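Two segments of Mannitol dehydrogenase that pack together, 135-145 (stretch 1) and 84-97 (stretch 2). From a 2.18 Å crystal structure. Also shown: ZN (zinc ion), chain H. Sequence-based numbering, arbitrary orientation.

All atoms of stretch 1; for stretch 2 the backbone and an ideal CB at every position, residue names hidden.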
# COMPACT_ATOMS: atom_id res chain seq x y z
N ASN B 135 3.24 13.85 -37.34
CA ASN B 135 3.62 12.47 -37.61
C ASN B 135 4.48 11.96 -36.48
O ASN B 135 4.90 12.75 -35.63
CB ASN B 135 4.34 12.35 -38.99
CG ASN B 135 5.67 13.09 -39.04
OD1 ASN B 135 6.43 13.10 -38.06
ND2 ASN B 135 5.99 13.68 -40.20
N ILE B 136 4.77 10.66 -36.49
CA ILE B 136 5.60 10.03 -35.48
C ILE B 136 6.14 8.74 -36.10
O ILE B 136 5.45 8.12 -36.98
CB ILE B 136 4.85 9.79 -34.13
CG1 ILE B 136 5.85 9.50 -33.00
CG2 ILE B 136 3.82 8.66 -34.23
CD1 ILE B 136 5.24 9.43 -31.64
N VAL B 137 7.36 8.36 -35.71
CA VAL B 137 8.02 7.13 -36.23
C VAL B 137 8.16 6.16 -35.05
O VAL B 137 8.84 6.49 -34.09
CB VAL B 137 9.45 7.45 -36.86
CG1 VAL B 137 10.09 6.19 -37.45
CG2 VAL B 137 9.34 8.52 -37.94
N VAL B 138 7.52 4.99 -35.12
CA VAL B 138 7.46 4.07 -33.99
C VAL B 138 7.84 2.64 -34.40
O VAL B 138 7.36 2.15 -35.44
CB VAL B 138 6.03 4.07 -33.36
CG1 VAL B 138 6.00 3.19 -32.12
CG2 VAL B 138 5.58 5.48 -33.01
N ASP B 139 8.70 1.98 -33.59
CA ASP B 139 8.98 0.53 -33.74
C ASP B 139 7.62 -0.23 -33.74
O ASP B 139 6.75 0.07 -32.89
CB ASP B 139 9.86 0.03 -32.60
CG ASP B 139 10.21 -1.47 -32.72
OD1 ASP B 139 9.32 -2.29 -32.53
OD2 ASP B 139 11.38 -1.83 -33.02
N GLU B 140 7.44 -1.15 -34.69
CA GLU B 140 6.12 -1.80 -34.90
C GLU B 140 5.52 -2.54 -33.71
O GLU B 140 4.29 -2.76 -33.68
CB GLU B 140 6.13 -2.76 -36.10
CG GLU B 140 7.25 -3.77 -36.04
CD GLU B 140 7.00 -4.98 -36.91
OE1 GLU B 140 7.83 -5.93 -36.84
OE2 GLU B 140 5.98 -4.99 -37.65
N ASN B 141 6.38 -2.92 -32.75
CA ASN B 141 5.94 -3.66 -31.53
C ASN B 141 5.32 -2.80 -30.45
O ASN B 141 4.95 -3.32 -29.41
CB ASN B 141 7.07 -4.50 -30.96
CG ASN B 141 7.59 -5.47 -31.99
OD1 ASN B 141 7.01 -6.52 -32.22
ND2 ASN B 141 8.66 -5.06 -32.71
N TYR B 142 5.25 -1.49 -30.71
CA TYR B 142 4.71 -0.46 -29.80
C TYR B 142 3.54 0.28 -30.46
O TYR B 142 3.12 1.34 -30.00
CB TYR B 142 5.85 0.51 -29.40
CG TYR B 142 6.92 -0.27 -28.73
CD1 TYR B 142 7.92 -0.93 -29.49
CD2 TYR B 142 6.89 -0.49 -27.34
CE1 TYR B 142 8.87 -1.73 -28.89
CE2 TYR B 142 7.90 -1.32 -26.72
CZ TYR B 142 8.87 -1.91 -27.51
OH TYR B 142 9.87 -2.68 -26.96
N VAL B 143 3.00 -0.30 -31.53
CA VAL B 143 1.89 0.33 -32.24
C VAL B 143 0.57 -0.46 -32.00
O VAL B 143 0.54 -1.70 -32.13
CB VAL B 143 2.23 0.46 -33.76
CG1 VAL B 143 1.03 1.03 -34.54
CG2 VAL B 143 3.49 1.34 -33.95
N ILE B 144 -0.51 0.22 -31.68
CA ILE B 144 -1.76 -0.48 -31.39
C ILE B 144 -2.60 -0.53 -32.68
O ILE B 144 -2.73 0.49 -33.36
CB ILE B 144 -2.53 0.28 -30.24
CG1 ILE B 144 -1.56 0.47 -29.02
CG2 ILE B 144 -3.95 -0.35 -29.95
CD1 ILE B 144 -0.85 -0.83 -28.56
N SER B 145 -3.19 -1.68 -32.98
CA SER B 145 -4.04 -1.80 -34.15
C SER B 145 -5.47 -1.32 -33.83
O SER B 145 -6.02 -1.63 -32.78
CB SER B 145 -4.07 -3.25 -34.57
OG SER B 145 -5.12 -3.40 -35.43
N UNK B 84 -3.27 1.22 -42.74
CA UNK B 84 -3.80 0.75 -41.41
C UNK B 84 -4.09 1.87 -40.44
O UNK B 84 -3.30 2.86 -40.31
CB UNK B 84 -2.80 -0.20 -40.75
N UNK B 85 -5.18 1.71 -39.69
CA UNK B 85 -5.53 2.69 -38.66
C UNK B 85 -4.97 2.23 -37.30
O UNK B 85 -5.18 1.10 -36.88
CB UNK B 85 -7.05 2.88 -38.59
N UNK B 86 -4.27 3.13 -36.61
CA UNK B 86 -3.48 2.72 -35.49
C UNK B 86 -3.43 3.71 -34.35
O UNK B 86 -3.72 4.87 -34.52
CB UNK B 86 -2.06 2.43 -35.97
N UNK B 87 -2.96 3.28 -33.18
CA UNK B 87 -2.76 4.23 -32.09
C UNK B 87 -1.40 4.06 -31.48
O UNK B 87 -0.78 2.97 -31.58
CB UNK B 87 -3.84 4.07 -31.02
N UNK B 88 -0.92 5.15 -30.86
CA UNK B 88 0.32 5.14 -30.09
C UNK B 88 0.05 5.73 -28.70
O UNK B 88 -0.69 6.74 -28.56
CB UNK B 88 1.42 5.92 -30.81
N UNK B 89 0.67 5.10 -27.68
CA UNK B 89 0.48 5.48 -26.30
C UNK B 89 1.68 6.21 -25.66
O UNK B 89 2.41 6.98 -26.32
CB UNK B 89 0.16 4.22 -25.49
N UNK B 90 1.89 5.91 -24.38
CA UNK B 90 2.91 6.56 -23.56
C UNK B 90 4.37 6.18 -23.79
O UNK B 90 5.27 6.87 -23.26
CB UNK B 90 2.58 6.28 -22.09
N UNK B 91 4.62 5.06 -24.50
CA UNK B 91 6.02 4.73 -24.81
C UNK B 91 6.15 4.13 -26.21
O UNK B 91 5.18 3.58 -26.72
CB UNK B 91 6.58 3.76 -23.77
N UNK B 92 7.33 4.27 -26.81
CA UNK B 92 7.56 3.92 -28.20
C UNK B 92 8.69 2.90 -28.38
O UNK B 92 9.04 2.53 -29.52
CB UNK B 92 7.87 5.19 -29.00
N UNK B 93 9.28 2.46 -27.29
CA UNK B 93 10.39 1.49 -27.36
C UNK B 93 10.77 1.00 -25.96
O UNK B 93 10.37 1.67 -24.99
CB UNK B 93 11.61 2.12 -28.04
N UNK B 94 11.46 -0.16 -25.88
CA UNK B 94 12.01 -0.72 -24.63
C UNK B 94 13.07 -1.75 -24.99
O UNK B 94 13.30 -1.97 -26.17
CB UNK B 94 10.91 -1.35 -23.77
N UNK B 95 13.68 -2.41 -24.01
CA UNK B 95 14.94 -3.14 -24.31
C UNK B 95 14.60 -4.52 -24.91
O UNK B 95 15.39 -5.07 -25.66
CB UNK B 95 15.79 -3.30 -23.05
N UNK B 96 13.41 -5.01 -24.59
CA UNK B 96 12.89 -6.26 -25.17
C UNK B 96 13.69 -7.45 -24.65
O UNK B 96 13.59 -8.55 -25.17
CB UNK B 96 12.94 -6.21 -26.70
N UNK B 97 14.50 -7.25 -23.61
CA UNK B 97 15.30 -8.35 -23.10
C UNK B 97 15.21 -8.55 -21.60
O UNK B 97 15.79 -9.48 -21.09
CB UNK B 97 16.76 -8.13 -23.49
ZN ZN H . 13.29 -4.15 -21.03

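At position 84 CA-to-CB points toward stretch 1, but no atom of it lies within 5.5 Å of the ideal CB, so the contact sets no preference; the residue is Asp84. Position 85, directed sideways, is equally unconstrained and holds Val85.

Position 86 pairs with Ser145 across an antiparallel, non-hydrogen-bonded bridge (CA-CA 4.7 Å). Its ideal CB lies 3.7 Å from Val143 CG1, and extended backbone angles (-144/166) favour a beta-branched or other apolar side chain. It is Val86, whose CB sits 3.6 Å from Val143 CG1.

Position 87 faces Ile144 in the hydrogen-bonded pair. An ideal CB would stand 4.1 Å from Ile144 CB, so a small residue fits easily and the visible atoms do not demand glycine. The residue is Gly87, and its backbone does the work: Gly87 N donates to Ile144 O (2.8 Å, 159°), and Ile144 N donates to Gly87 O (2.8 Å, 168°).

At 88 the ideal CB is 4.7 Å from Val138 CG2 and 5.0 Å from Ile136 CG2. This apolar surrounding, with beta angles (-128/140), suits valine, isoleucine or leucine. Val88, rotamer t, brings CG2 to 4.0 Å from Val138 CG2.

Position 89 (-107/-144) has phi and psi unusual for most residues, which favours glycine: Gly89. Position 90 is out of reach; it is Cys90.

Position 91 has an empty CB environment, so only a long side chain could reach stretch 1. Phe91 (chi1 52°, p) does so, placing CD1 3.8 Å from Tyr142 CD2, edge to edge.

At 92 CA-to-CB points away overall, yet the ideal CB is 4.2 Å from Val138 CG1; a modest apolar group suits. Val92 also approaches Ile136, CG1 to CD1 at 4.5 Å.

The CA of 93 lies over the Tyr142 ring, 3.7 Å from its centroid and 9° off the normal, a CH-pi contact available to many residues. Asn93 adds OD1, 3.7 Å from Tyr142 CE1.

At 94 the ideal CB is 3.6 Å from Tyr142 OH, inviting a short polar group. Ser94 OG hydrogen-bonds Tyr142 OH at 2.7 Å, either being a possible donor.

At 95 CA-to-CB points away, but the ideal CB lies 3.3 Å from ZN, which suits a short metal-binding side chain, cysteine above all. Cys95 SG binds ZN at 2.4 Å.

Position 96 has positive phi (69/13), which glycine or asparagine tolerates best, but its CB points toward stretch 1, where Asp139 offers negative charge. Lys96 packs CG 3.4 Å from Tyr142 OH; its NZ stays 4.3 Å from Asp139 OD2, beyond a salt bridge, and donates to Asn93 OD1 (2.8 Å).

Position 97, out of reach, is Ala97.

Stretch 2 (84-97) DVVGVGCFVNSCKA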
# COMPACT_ATOMS: atom_id res chain seq x y z
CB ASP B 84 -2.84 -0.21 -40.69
CG ASP B 84 -2.84 -1.61 -41.28
OD1 ASP B 84 -3.64 -1.90 -42.19
OD2 ASP B 84 -1.99 -2.42 -40.85
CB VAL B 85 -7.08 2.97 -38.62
CG1 VAL B 85 -7.33 4.11 -37.68
CG2 VAL B 85 -7.62 3.37 -40.05
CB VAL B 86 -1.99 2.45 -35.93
CG1 VAL B 86 -1.91 1.27 -36.88
CG2 VAL B 86 -1.40 3.67 -36.60
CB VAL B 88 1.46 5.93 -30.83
CG1 VAL B 88 2.76 5.94 -30.01
CG2 VAL B 88 1.67 5.32 -32.21
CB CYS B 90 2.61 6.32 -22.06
SG CYS B 90 1.02 7.06 -21.64
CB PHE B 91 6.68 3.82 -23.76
CG PHE B 91 5.86 2.59 -23.47
CD1 PHE B 91 6.01 1.45 -24.24
CD2 PHE B 91 4.91 2.60 -22.44
CE1 PHE B 91 5.24 0.31 -23.98
CE2 PHE B 91 4.17 1.47 -22.17
CZ PHE B 91 4.33 0.32 -22.96
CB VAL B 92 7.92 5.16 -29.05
CG1 VAL B 92 6.80 6.11 -29.07
CG2 VAL B 92 9.22 5.87 -28.48
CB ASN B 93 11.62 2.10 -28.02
CG ASN B 93 12.31 1.12 -28.97
OD1 ASN B 93 12.15 -0.08 -28.82
ND2 ASN B 93 12.99 1.64 -30.01
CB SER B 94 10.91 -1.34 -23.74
OG SER B 94 10.28 -2.47 -24.35
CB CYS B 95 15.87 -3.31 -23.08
SG CYS B 95 15.38 -4.71 -22.00
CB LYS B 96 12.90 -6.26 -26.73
CG LYS B 96 12.38 -4.99 -27.46
CD LYS B 96 12.65 -5.11 -28.99
CE LYS B 96 12.42 -3.80 -29.78
NZ LYS B 96 13.21 -2.64 -29.16
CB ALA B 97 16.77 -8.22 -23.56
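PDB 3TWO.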